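Local coordinates for uncharacterized protein Atu2773 (Agrobacterium tumefaciens, PDB 2QV5), which is of unknown function but belongs to the divergent polysaccharide deacetylase family, so it may act on carbohydrate substrates, at residues A[184-188]-A[199-203]. Residues are numbered along the deposited sequence.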
loop_
_atom_site.group_PDB
_atom_site.type_symbol
_atom_site.label_atom_id
_atom_site.label_comp_id
_atom_site.label_asym_id
_atom_site.label_seq_id
_atom_site.Cartn_x
_atom_site.Cartn_y
_atom_site.Cartn_z
ATOM N N ASP A 184 -9.427 -5.029 -2.999
ATOM C CA ASP A 184 -10.472 -5.892 -3.547
ATOM C C ASP A 184 -9.911 -7.169 -4.170
ATOM O O ASP A 184 -10.545 -8.226 -4.105
ATOM C CB ASP A 184 -11.265 -5.132 -4.611
ATOM C CG ASP A 184 -12.007 -3.927 -4.048
ATOM O OD1 ASP A 184 -13.157 -4.097 -3.589
ATOM O OD2 ASP A 184 -11.445 -2.805 -4.081
ATOM N N VAL A 185 -8.741 -7.074 -4.806
ATOM C CA VAL A 185 -8.176 -8.204 -5.550
ATOM C C VAL A 185 -6.668 -8.305 -5.309
ATOM O O VAL A 185 -5.965 -7.301 -5.403
ATOM C CB VAL A 185 -8.422 -8.049 -7.095
ATOM C CG1 VAL A 185 -7.964 -9.293 -7.869
ATOM C CG2 VAL A 185 -9.880 -7.750 -7.397
ATOM N N LEU A 186 -6.189 -9.508 -4.977
ATOM C CA LEU A 186 -4.770 -9.833 -5.061
ATOM C C LEU A 186 -4.472 -10.316 -6.484
ATOM O O LEU A 186 -4.972 -11.356 -6.924
ATOM C CB LEU A 186 -4.365 -10.882 -4.024
ATOM C CG LEU A 186 -2.975 -11.537 -4.149
ATOM C CD1 LEU A 186 -1.829 -10.549 -3.926
ATOM C CD2 LEU A 186 -2.855 -12.733 -3.203
ATOM N N LEU A 187 -3.664 -9.552 -7.207
ATOM C CA LEU A 187 -3.472 -9.805 -8.639
ATOM C C LEU A 187 -2.506 -10.940 -8.960
ATOM O O LEU A 187 -2.645 -11.589 -9.994
ATOM C CB LEU A 187 -3.042 -8.530 -9.371
ATOM C CG LEU A 187 -3.942 -7.300 -9.237
ATOM C CD1 LEU A 187 -3.196 -6.073 -9.752
ATOM C CD2 LEU A 187 -5.283 -7.467 -9.965
ATOM N N ASP A 188 -1.539 -11.181 -8.077
ATOM C CA ASP A 188 -0.486 -12.158 -8.353
ATOM C C ASP A 188 -0.237 -13.206 -7.251
ATOM O O ASP A 188 0.914 -13.487 -6.913
ATOM C CB ASP A 188 0.817 -11.428 -8.705
ATOM C CG ASP A 188 1.294 -10.498 -7.584
ATOM O OD1 ASP A 188 0.655 -10.451 -6.508
ATOM O OD2 ASP A 188 2.322 -9.824 -7.770
ATOM N N LYS A 199 -7.077 -12.037 -13.011
ATOM C CA LYS A 199 -7.279 -11.237 -11.806
ATOM C C LYS A 199 -7.505 -9.760 -12.134
ATOM O O LYS A 199 -8.282 -9.080 -11.465
ATOM C CB LYS A 199 -6.110 -11.414 -10.829
ATOM C CG LYS A 199 -6.194 -12.671 -9.947
ATOM C CD LYS A 199 -7.606 -12.784 -9.376
ATOM C CE LYS A 199 -7.688 -13.609 -8.127
ATOM N NZ LYS A 199 -9.008 -13.353 -7.477
ATOM N N LEU A 200 -6.813 -9.277 -13.157
ATOM C CA LEU A 200 -7.037 -7.929 -13.693
ATOM C C LEU A 200 -8.418 -7.783 -14.325
ATOM O O LEU A 200 -9.003 -6.696 -14.287
ATOM C CB LEU A 200 -5.954 -7.563 -14.697
ATOM C CG LEU A 200 -4.580 -7.199 -14.130
ATOM C CD1 LEU A 200 -3.542 -7.375 -15.214
ATOM C CD2 LEU A 200 -4.558 -5.776 -13.561
ATOM N N ASP A 201 -8.941 -8.871 -14.894
ATOM C CA ASP A 201 -10.360 -8.911 -15.310
ATOM C C ASP A 201 -11.312 -8.854 -14.110
ATOM O O ASP A 201 -12.329 -8.156 -14.166
ATOM C CB ASP A 201 -10.685 -10.162 -16.140
ATOM C CG ASP A 201 -10.074 -10.130 -17.527
ATOM O OD1 ASP A 201 -9.956 -9.038 -18.129
ATOM O OD2 ASP A 201 -9.727 -11.219 -18.029
ATOM N N ASP A 202 -10.992 -9.598 -13.046
ATOM C CA ASP A 202 -11.763 -9.551 -11.789
ATOM C C ASP A 202 -11.805 -8.114 -11.265
ATOM O O ASP A 202 -12.870 -7.594 -10.941
ATOM C CB ASP A 202 -11.169 -10.495 -10.730
ATOM C CG ASP A 202 -11.484 -11.961 -10.996
ATOM O OD1 ASP A 202 -12.291 -12.254 -11.906
ATOM O OD2 ASP A 202 -10.932 -12.831 -10.284
ATOM N N LEU A 203 -10.646 -7.459 -11.257
ATOM C CA LEU A 203 -10.528 -6.075 -10.803
ATOM C C LEU A 203 -11.417 -5.124 -11.595
ATOM O O LEU A 203 -12.115 -4.275 -11.020
ATOM C CB LEU A 203 -9.067 -5.604 -10.876
ATOM C CG LEU A 203 -8.717 -4.243 -10.242
ATOM C CD1 LEU A 203 -9.005 -4.256 -8.744
ATOM C CD2 LEU A 203 -7.250 -3.916 -10.505
HETATM O O HOH W 1 -7.900 -11.959 -4.719
#
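The end of strand 180-186 and the loop after it pack against helix 193-210, the helix of the beta-alpha-beta crossover to parallel strand 212-218. Apolar contacts hold the buried side. V185 points at the helix, and its branched side chain, well suited to a strand, brings CG2 to 3.8 Å from L203 CD1, while CG1 rests 3.6 Å from the carbonyl O of K199. That oxygen already bonds L203 N within the helix (2.9 Å), so a methyl group can lie against it. L187 has its CA-to-CB bond sideways to the helix, yet its CD2 lies 4.0 Å from L200 CD2 and 4.1 Å from L203 CD2. Leucine, one carbon longer than valine, has the reach needed; all three continue into the core, where L187 and L203 also touch I34 of strand 30-39, and L200 meets W230 of helix 221-233.

K199 serves the more open side. The aliphatic part of its side chain covers the backbone, with CG 3.5 Å from L186 O and CB 3.6 Å from L187 O. Its ammonium end forms a salt bridge with D202, one helical turn on, whose hydrogen bond is weak (K199 NZ to D202 OD2 3.4 Å); D202 also pairs with R205. Water 1 accepts a hydrogen bond from L186 N (3.0 Å) and a weak one from K199 NZ (3.3 Å), linking a strand amide to the helix.

Helix and strand meet without any direct hydrogen bond: methyl packing joins them inside, and a lysine with one water closes the edge, implying cohesion that is chiefly hydrophobic.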